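Local atomic coordinates of glycoside hydrolase (Streptococcus pneumoniae serotype 4, PDB entry 6ORH), a protein that probably releases alpha-L-fucose from host glycans by hydrolysis, as an alpha-L-fucosidase of glycoside hydrolase family 29. Residues L71-P85 with R100-A112. The protein carries 2 engineered substitutions. Residues are numbered along the deposited sequence; the frame is centred on the assembly and turned at random.
Sequences LILVVKHHDGFVLYP and RGKGDLLLEVSQA. With FUC (alpha-L-fucopyranose), chain C.
The rings of H77 and H78 both turn an edge to the fucose: H78 NE2 lies 2.8 Å from FUC O2 in a nearly straight hydrogen bond (170°), while H77 NE2 bonds FUC O4 at 3.1 Å and, weakly, FUC O3. One face of H78 has H77 CE1 above it near the rim, and one face of H77 has H78 ND1 above it, likewise offset. H78 ND1 is hydrogen-bonded to S125 OG, which gives both ring nitrogens partners. A type I turn, H77 to G80, reverses the chain, which meets the helix again at L83 to P85. There L105 N donates to L83 O at 3.0 Å, and the L83 and L105 side chains lie side by side. D104 is the N-cap residue, and its OD1 accepts from L107 N at 2.9 Å, met from well above the carboxylate plane. The P85 and D104 side chains cross at about a right angle, CD of P85 3.3 Å from D104 CG, and D104 OD2 is hydrogen-bonded to Y159 OH. Deeper in, L73 and V109 meet tip to tip, CD2 to CG2 3.9 Å, and L71 CD1 packs on V109 CG1. L106, its CG anti to the backbone N (chi1 180°), brings CD1 to both L73 CD2 and V75 CG1. Strand 71-74 and helix 105-112 run almost antiparallel (169°), their axes 10.0 Å apart. With parallel strand 119-124 following the helix, this is a beta-alpha-beta unit of the TIM-barrel-type catalytic domain of GH29, the loop beyond its first strand carrying two histidines into the fucose pocket.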
# COMPACT_ATOMS: atom_id res chain seq x y z
N LEU A 71 13.86 24.49 -1.43
CA LEU A 71 15.17 23.84 -1.47
C LEU A 71 15.70 23.81 -0.04
O LEU A 71 15.93 24.89 0.55
CB LEU A 71 16.08 24.68 -2.40
CG LEU A 71 17.50 24.17 -2.67
CD1 LEU A 71 18.17 25.05 -3.73
CD2 LEU A 71 18.39 24.11 -1.42
N ILE A 72 15.86 22.58 0.51
CA ILE A 72 16.42 22.40 1.84
C ILE A 72 17.90 22.03 1.72
O ILE A 72 18.25 20.96 1.24
CB ILE A 72 15.61 21.37 2.65
CG1 ILE A 72 14.12 21.73 2.63
CG2 ILE A 72 16.14 21.29 4.09
CD1 ILE A 72 13.24 20.80 3.46
N LEU A 73 18.77 22.94 2.19
CA LEU A 73 20.21 22.79 2.03
C LEU A 73 20.83 22.26 3.32
O LEU A 73 20.72 22.88 4.40
CB LEU A 73 20.80 24.19 1.74
CG LEU A 73 22.32 24.21 1.53
CD1 LEU A 73 22.68 23.39 0.27
CD2 LEU A 73 22.78 25.66 1.32
N VAL A 74 21.61 21.17 3.18
CA VAL A 74 22.47 20.76 4.27
C VAL A 74 23.62 21.76 4.41
O VAL A 74 24.39 21.96 3.47
CB VAL A 74 23.00 19.34 4.02
CG1 VAL A 74 24.10 18.96 5.03
CG2 VAL A 74 21.84 18.35 4.09
N VAL A 75 23.73 22.39 5.59
CA VAL A 75 24.86 23.28 5.82
C VAL A 75 25.82 22.70 6.85
O VAL A 75 26.93 23.23 7.03
CB VAL A 75 24.45 24.72 6.17
CG1 VAL A 75 23.61 25.33 5.07
CG2 VAL A 75 23.77 24.82 7.52
N LYS A 76 25.38 21.66 7.56
CA LYS A 76 26.27 20.90 8.42
C LYS A 76 25.68 19.50 8.58
O LYS A 76 24.58 19.36 9.12
CB LYS A 76 26.41 21.52 9.81
CG LYS A 76 27.55 20.90 10.63
CD LYS A 76 27.44 21.23 12.12
CE LYS A 76 26.33 20.44 12.79
NZ LYS A 76 26.31 20.63 14.26
N HIS A 77 26.40 18.49 8.08
CA HIS A 77 25.92 17.12 8.27
C HIS A 77 26.50 16.57 9.58
O HIS A 77 27.07 17.32 10.35
CB HIS A 77 26.24 16.28 7.02
CG HIS A 77 25.34 15.09 6.89
ND1 HIS A 77 25.78 13.82 7.24
CD2 HIS A 77 24.07 14.95 6.47
CE1 HIS A 77 24.80 12.96 7.05
NE2 HIS A 77 23.74 13.62 6.57
N HIS A 78 26.34 15.26 9.82
CA HIS A 78 26.77 14.70 11.11
C HIS A 78 28.28 14.86 11.33
O HIS A 78 28.74 14.93 12.46
CB HIS A 78 26.45 13.20 11.16
CG HIS A 78 25.04 12.80 10.84
ND1 HIS A 78 23.92 13.54 11.25
CD2 HIS A 78 24.56 11.71 10.21
CE1 HIS A 78 22.82 12.91 10.84
NE2 HIS A 78 23.18 11.78 10.20
N ASP A 79 29.05 14.91 10.25
CA ASP A 79 30.50 15.07 10.33
C ASP A 79 30.90 16.42 10.94
O ASP A 79 32.05 16.61 11.35
CB ASP A 79 31.12 14.90 8.95
CG ASP A 79 30.54 15.85 7.92
OD1 ASP A 79 31.01 17.02 7.87
OD2 ASP A 79 29.61 15.43 7.22
N GLY A 80 29.98 17.40 10.96
CA GLY A 80 30.21 18.65 11.68
C GLY A 80 30.91 19.74 10.86
O GLY A 80 31.16 20.83 11.37
N PHE A 81 31.26 19.47 9.61
CA PHE A 81 31.87 20.50 8.78
C PHE A 81 30.82 21.50 8.29
O PHE A 81 29.84 21.10 7.65
CB PHE A 81 32.61 19.81 7.63
CG PHE A 81 33.41 20.76 6.78
CD1 PHE A 81 34.62 21.27 7.24
CD2 PHE A 81 32.95 21.16 5.53
CE1 PHE A 81 35.39 22.12 6.46
CE2 PHE A 81 33.72 22.02 4.75
CZ PHE A 81 34.92 22.50 5.22
N VAL A 82 31.07 22.80 8.55
CA VAL A 82 30.08 23.84 8.34
C VAL A 82 30.33 24.50 6.98
O VAL A 82 31.47 24.84 6.66
CB VAL A 82 30.10 24.82 9.52
CG1 VAL A 82 29.05 25.90 9.35
CG2 VAL A 82 29.88 24.08 10.85
N LEU A 83 29.28 24.66 6.15
CA LEU A 83 29.46 25.04 4.75
C LEU A 83 29.21 26.54 4.54
O LEU A 83 29.03 27.00 3.41
CB LEU A 83 28.51 24.18 3.90
CG LEU A 83 28.83 22.68 3.95
CD1 LEU A 83 27.78 21.91 3.17
CD2 LEU A 83 30.21 22.39 3.35
N TYR A 84 29.18 27.29 5.65
CA TYR A 84 29.18 28.75 5.59
C TYR A 84 30.22 29.20 6.62
O TYR A 84 30.56 28.44 7.52
CB TYR A 84 27.79 29.34 5.85
CG TYR A 84 27.31 29.26 7.28
CD1 TYR A 84 26.71 28.11 7.77
CD2 TYR A 84 27.49 30.33 8.17
CE1 TYR A 84 26.28 28.03 9.09
CE2 TYR A 84 27.07 30.26 9.49
CZ TYR A 84 26.48 29.10 9.96
OH TYR A 84 26.10 29.02 11.28
N PRO A 85 30.79 30.42 6.49
CA PRO A 85 31.83 30.89 7.41
C PRO A 85 31.37 31.32 8.80
O PRO A 85 31.43 32.48 9.20
CB PRO A 85 32.48 32.00 6.56
CG PRO A 85 31.33 32.57 5.80
CD PRO A 85 30.52 31.35 5.38
N ARG A 100 39.16 30.05 -2.37
CA ARG A 100 40.33 30.49 -1.61
C ARG A 100 39.99 30.81 -0.16
O ARG A 100 40.49 31.79 0.40
CB ARG A 100 41.01 31.70 -2.26
CG ARG A 100 42.36 31.39 -2.87
CD ARG A 100 42.66 32.41 -3.96
NE ARG A 100 41.43 32.75 -4.67
CZ ARG A 100 41.39 33.31 -5.87
NH1 ARG A 100 42.53 33.60 -6.49
NH2 ARG A 100 40.24 33.57 -6.46
N GLY A 101 39.13 29.98 0.45
CA GLY A 101 38.80 30.14 1.85
C GLY A 101 37.70 31.15 2.13
O GLY A 101 37.31 31.30 3.28
N LYS A 102 37.18 31.82 1.08
CA LYS A 102 36.27 32.94 1.25
C LYS A 102 34.87 32.56 0.76
O LYS A 102 34.07 33.44 0.44
CB LYS A 102 36.82 34.19 0.56
CG LYS A 102 38.10 34.66 1.24
CD LYS A 102 38.76 35.92 0.72
CE LYS A 102 39.83 36.40 1.67
NZ LYS A 102 39.29 36.62 3.03
N GLY A 103 34.61 31.25 0.73
CA GLY A 103 33.38 30.68 0.17
C GLY A 103 32.26 30.64 1.20
O GLY A 103 32.48 30.59 2.42
N ASP A 104 31.02 30.74 0.71
CA ASP A 104 29.88 30.65 1.59
C ASP A 104 28.75 29.99 0.80
O ASP A 104 28.12 30.66 -0.01
CB ASP A 104 29.50 32.04 2.13
CG ASP A 104 28.30 32.05 3.07
OD1 ASP A 104 27.56 31.04 3.06
OD2 ASP A 104 28.11 33.04 3.79
N LEU A 105 28.53 28.68 1.02
CA LEU A 105 27.59 27.96 0.16
C LEU A 105 26.17 28.41 0.47
O LEU A 105 25.34 28.49 -0.43
CB LEU A 105 27.77 26.45 0.35
CG LEU A 105 26.87 25.60 -0.56
CD1 LEU A 105 27.17 25.86 -2.05
CD2 LEU A 105 27.03 24.12 -0.20
N LEU A 106 25.90 28.73 1.75
CA LEU A 106 24.56 29.20 2.10
C LEU A 106 24.25 30.51 1.39
O LEU A 106 23.14 30.69 0.91
CB LEU A 106 24.40 29.27 3.63
CG LEU A 106 23.03 29.75 4.12
CD1 LEU A 106 21.91 28.86 3.62
CD2 LEU A 106 23.01 29.79 5.64
N LEU A 107 25.26 31.41 1.29
CA LEU A 107 25.06 32.65 0.56
C LEU A 107 24.83 32.38 -0.93
O LEU A 107 23.92 32.96 -1.52
CB LEU A 107 26.29 33.55 0.75
CG LEU A 107 26.17 34.91 0.06
CD1 LEU A 107 25.06 35.73 0.69
CD2 LEU A 107 27.50 35.66 0.20
N GLU A 108 25.68 31.54 -1.55
CA GLU A 108 25.56 31.30 -2.99
C GLU A 108 24.18 30.74 -3.33
O GLU A 108 23.53 31.21 -4.27
CB GLU A 108 26.67 30.40 -3.53
CG GLU A 108 28.03 31.05 -3.35
CD GLU A 108 29.14 30.38 -4.13
OE1 GLU A 108 28.88 29.40 -4.84
OE2 GLU A 108 30.31 30.85 -4.00
N VAL A 109 23.71 29.76 -2.52
CA VAL A 109 22.39 29.19 -2.77
C VAL A 109 21.31 30.24 -2.53
O VAL A 109 20.35 30.29 -3.29
CB VAL A 109 22.17 27.90 -1.94
CG1 VAL A 109 20.74 27.37 -2.13
CG2 VAL A 109 23.16 26.81 -2.35
N SER A 110 21.45 31.02 -1.45
CA SER A 110 20.45 32.01 -1.07
C SER A 110 20.31 33.08 -2.15
O SER A 110 19.19 33.49 -2.42
CB SER A 110 20.81 32.64 0.27
OG SER A 110 20.68 31.68 1.32
N GLN A 111 21.43 33.49 -2.75
CA GLN A 111 21.36 34.51 -3.80
C GLN A 111 20.52 34.00 -4.97
O GLN A 111 19.64 34.72 -5.47
CB GLN A 111 22.76 34.84 -4.31
CG GLN A 111 23.53 35.69 -3.32
CD GLN A 111 24.99 35.80 -3.67
OE1 GLN A 111 25.56 34.95 -4.36
NE2 GLN A 111 25.61 36.85 -3.17
N ALA A 112 20.83 32.76 -5.40
CA ALA A 112 20.09 32.13 -6.49
C ALA A 112 18.62 31.90 -6.12
O ALA A 112 17.70 32.18 -6.90
CB ALA A 112 20.79 30.86 -6.93
C1 FUC C . 19.40 10.35 8.24
C2 FUC C . 20.84 10.81 8.08
C3 FUC C . 21.20 10.71 6.60
C4 FUC C . 20.34 11.70 5.80
C5 FUC C . 18.86 11.35 6.06
C6 FUC C . 17.92 12.38 5.45
O2 FUC C . 21.66 9.90 8.85
O3 FUC C . 22.60 11.01 6.44
O4 FUC C . 20.68 13.05 6.21
O5 FUC C . 18.55 11.25 7.50